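PDB 5V2D: dioxygenase from Pseudomonas brassicacearum, which probably cleaves the central double bond of lignin-derived stilbenes with dioxygen at a bound iron ion, like other members of the carotenoid cleavage oxygenase family. Local coordinates for residues L391-E396 with F410-V415. Numbering follows the deposited sequence.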
loop_
_atom_site.group_PDB
_atom_site.type_symbol
_atom_site.label_atom_id
_atom_site.label_comp_id
_atom_site.label_asym_id
_atom_site.label_seq_id
_atom_site.Cartn_x
_atom_site.Cartn_y
_atom_site.Cartn_z
ATOM N N LEU A 391 1.419 11.271 5.295
ATOM C CA LEU A 391 0.536 12.157 4.594
ATOM C C LEU A 391 -0.609 12.481 5.539
ATOM O O LEU A 391 -1.071 11.631 6.330
ATOM C CB LEU A 391 -0.051 11.505 3.337
ATOM C CG LEU A 391 0.977 10.993 2.308
ATOM C CD1 LEU A 391 0.285 10.544 1.029
ATOM C CD2 LEU A 391 1.942 12.140 1.982
ATOM N N ALA A 392 -1.133 13.685 5.438
ATOM C CA ALA A 392 -2.274 14.075 6.263
ATOM C C ALA A 392 -3.213 14.968 5.476
ATOM O O ALA A 392 -2.839 15.586 4.472
ATOM C CB ALA A 392 -1.792 14.817 7.492
ATOM N N PHE A 393 -4.459 15.033 5.938
ATOM C CA PHE A 393 -5.479 15.899 5.362
ATOM C C PHE A 393 -5.921 16.878 6.469
ATOM O O PHE A 393 -6.292 16.452 7.537
ATOM C CB PHE A 393 -6.678 15.108 4.922
ATOM C CG PHE A 393 -7.837 15.947 4.441
ATOM C CD1 PHE A 393 -7.668 16.970 3.593
ATOM C CD2 PHE A 393 -9.119 15.697 4.937
ATOM C CE1 PHE A 393 -8.738 17.741 3.156
ATOM C CE2 PHE A 393 -10.211 16.461 4.508
ATOM C CZ PHE A 393 -10.002 17.496 3.607
ATOM N N ASP A 394 -5.776 18.159 6.201
ATOM C CA ASP A 394 -6.238 19.233 7.049
ATOM C C ASP A 394 -7.385 19.906 6.339
ATOM O O ASP A 394 -7.189 20.632 5.350
ATOM C CB ASP A 394 -5.113 20.212 7.308
ATOM C CG ASP A 394 -5.526 21.403 8.221
ATOM O OD1 ASP A 394 -4.575 22.152 8.471
ATOM O OD2 ASP A 394 -6.746 21.563 8.569
ATOM N N PRO A 395 -8.631 19.640 6.801
ATOM C CA PRO A 395 -9.815 20.205 6.133
ATOM C C PRO A 395 -9.932 21.719 6.206
ATOM O O PRO A 395 -10.703 22.281 5.434
ATOM C CB PRO A 395 -11.003 19.543 6.847
ATOM C CG PRO A 395 -10.468 19.202 8.217
ATOM C CD PRO A 395 -9.002 18.857 8.010
ATOM N N GLU A 396 -9.185 22.353 7.107
ATOM C CA GLU A 396 -9.242 23.859 7.250
ATOM C C GLU A 396 -8.339 24.577 6.255
ATOM O O GLU A 396 -8.461 25.734 6.142
ATOM C CB GLU A 396 -9.000 24.379 8.669
ATOM C CG GLU A 396 -9.840 23.727 9.760
ATOM C CD GLU A 396 -11.381 23.738 9.505
ATOM O OE1 GLU A 396 -12.058 22.709 9.815
ATOM O OE2 GLU A 396 -11.896 24.756 8.978
ATOM N N PHE A 410 -7.431 11.903 -0.498
ATOM C CA PHE A 410 -6.919 13.237 -0.635
ATOM C C PHE A 410 -6.046 13.655 0.580
ATOM O O PHE A 410 -6.543 13.690 1.701
ATOM C CB PHE A 410 -8.086 14.251 -0.805
ATOM C CG PHE A 410 -7.635 15.664 -1.027
ATOM C CD1 PHE A 410 -7.610 16.554 0.006
ATOM C CD2 PHE A 410 -7.277 16.104 -2.243
ATOM C CE1 PHE A 410 -7.221 17.899 -0.206
ATOM C CE2 PHE A 410 -6.866 17.395 -2.452
ATOM C CZ PHE A 410 -6.838 18.308 -1.384
ATOM N N PHE A 411 -4.763 13.979 0.349
ATOM C CA PHE A 411 -3.871 14.337 1.430
ATOM C C PHE A 411 -3.178 15.624 1.013
ATOM O O PHE A 411 -2.465 15.635 0.029
ATOM C CB PHE A 411 -2.883 13.264 1.763
ATOM C CG PHE A 411 -3.503 11.983 2.174
ATOM C CD1 PHE A 411 -3.907 11.808 3.492
ATOM C CD2 PHE A 411 -3.646 10.934 1.281
ATOM C CE1 PHE A 411 -4.411 10.590 3.939
ATOM C CE2 PHE A 411 -4.221 9.748 1.687
ATOM C CZ PHE A 411 -4.611 9.543 3.015
ATOM N N ASN A 412 -3.427 16.718 1.746
ATOM C CA ASN A 412 -2.884 18.017 1.358
ATOM C C ASN A 412 -1.703 18.436 2.172
ATOM O O ASN A 412 -1.269 19.569 2.015
ATOM C CB ASN A 412 -3.974 19.124 1.355
ATOM C CG ASN A 412 -4.666 19.276 2.696
ATOM O OD1 ASN A 412 -4.322 18.581 3.669
ATOM N ND2 ASN A 412 -5.690 20.179 2.742
ATOM N N LEU A 413 -1.142 17.548 2.997
ATOM C CA LEU A 413 0.094 17.809 3.731
ATOM C C LEU A 413 1.052 16.639 3.678
ATOM O O LEU A 413 0.643 15.480 3.834
ATOM C CB LEU A 413 -0.225 18.033 5.190
ATOM C CG LEU A 413 -1.090 19.253 5.578
ATOM C CD1 LEU A 413 -1.477 19.177 7.090
ATOM C CD2 LEU A 413 -0.382 20.551 5.199
ATOM N N LEU A 414 2.336 16.932 3.484
ATOM C CA LEU A 414 3.392 15.959 3.555
ATOM C C LEU A 414 4.138 16.284 4.836
ATOM O O LEU A 414 4.692 17.397 4.956
ATOM C CB LEU A 414 4.271 16.170 2.373
ATOM C CG LEU A 414 5.229 15.145 1.879
ATOM C CD1 LEU A 414 6.396 15.651 1.072
ATOM C CD2 LEU A 414 5.376 13.791 2.589
ATOM N N VAL A 415 4.222 15.323 5.759
ATOM C CA VAL A 415 4.597 15.600 7.157
ATOM C C VAL A 415 5.803 14.792 7.634
ATOM O O VAL A 415 5.940 13.616 7.366
ATOM C CB VAL A 415 3.384 15.291 8.062
ATOM C CG1 VAL A 415 3.650 15.580 9.526
ATOM C CG2 VAL A 415 2.129 15.982 7.606
#
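Leu391 meets Leu414 on one face of the sheet and Phe411, just before the strand. Leu391 CB lies 3.7 Å from Phe411 CG, and the two side chains cross at about a right angle. Leu391 CD2 reaches Leu414 CD2 at 3.9 Å. Phe435 of strand 433-442 touches both leucines. On the other face, Ala392 CB packs against Val415 CG2. The strands run antiparallel here, in one blade of the family's seven-bladed propeller, and Ala392 and Leu413 exchange two backbone hydrogen bonds. A classic beta bulge follows, with Asn412 and Leu413 together set opposite Ala392. Beyond it, Phe393 CE1 comes 3.6 Å from Phe410 CD1, at the edge of the Phe410 ring. The ring planes are 82° apart.

At the polar edge a chi1 of 57° turns the Asn412 amide across to the Asp394 backbone. Asn412 OD1 takes Asp394 N on a lone pair at 3.0 Å. Asn412 ND2 meets Asp394 O from above its carbonyl plane, with the N-H nearly straight (177°). With an alanine here, the backbone N and O of Asp394 would probably lose these partners. One side-chain amide thus supplies an acceptor and a donor to Asp394 where strand pairing has ended.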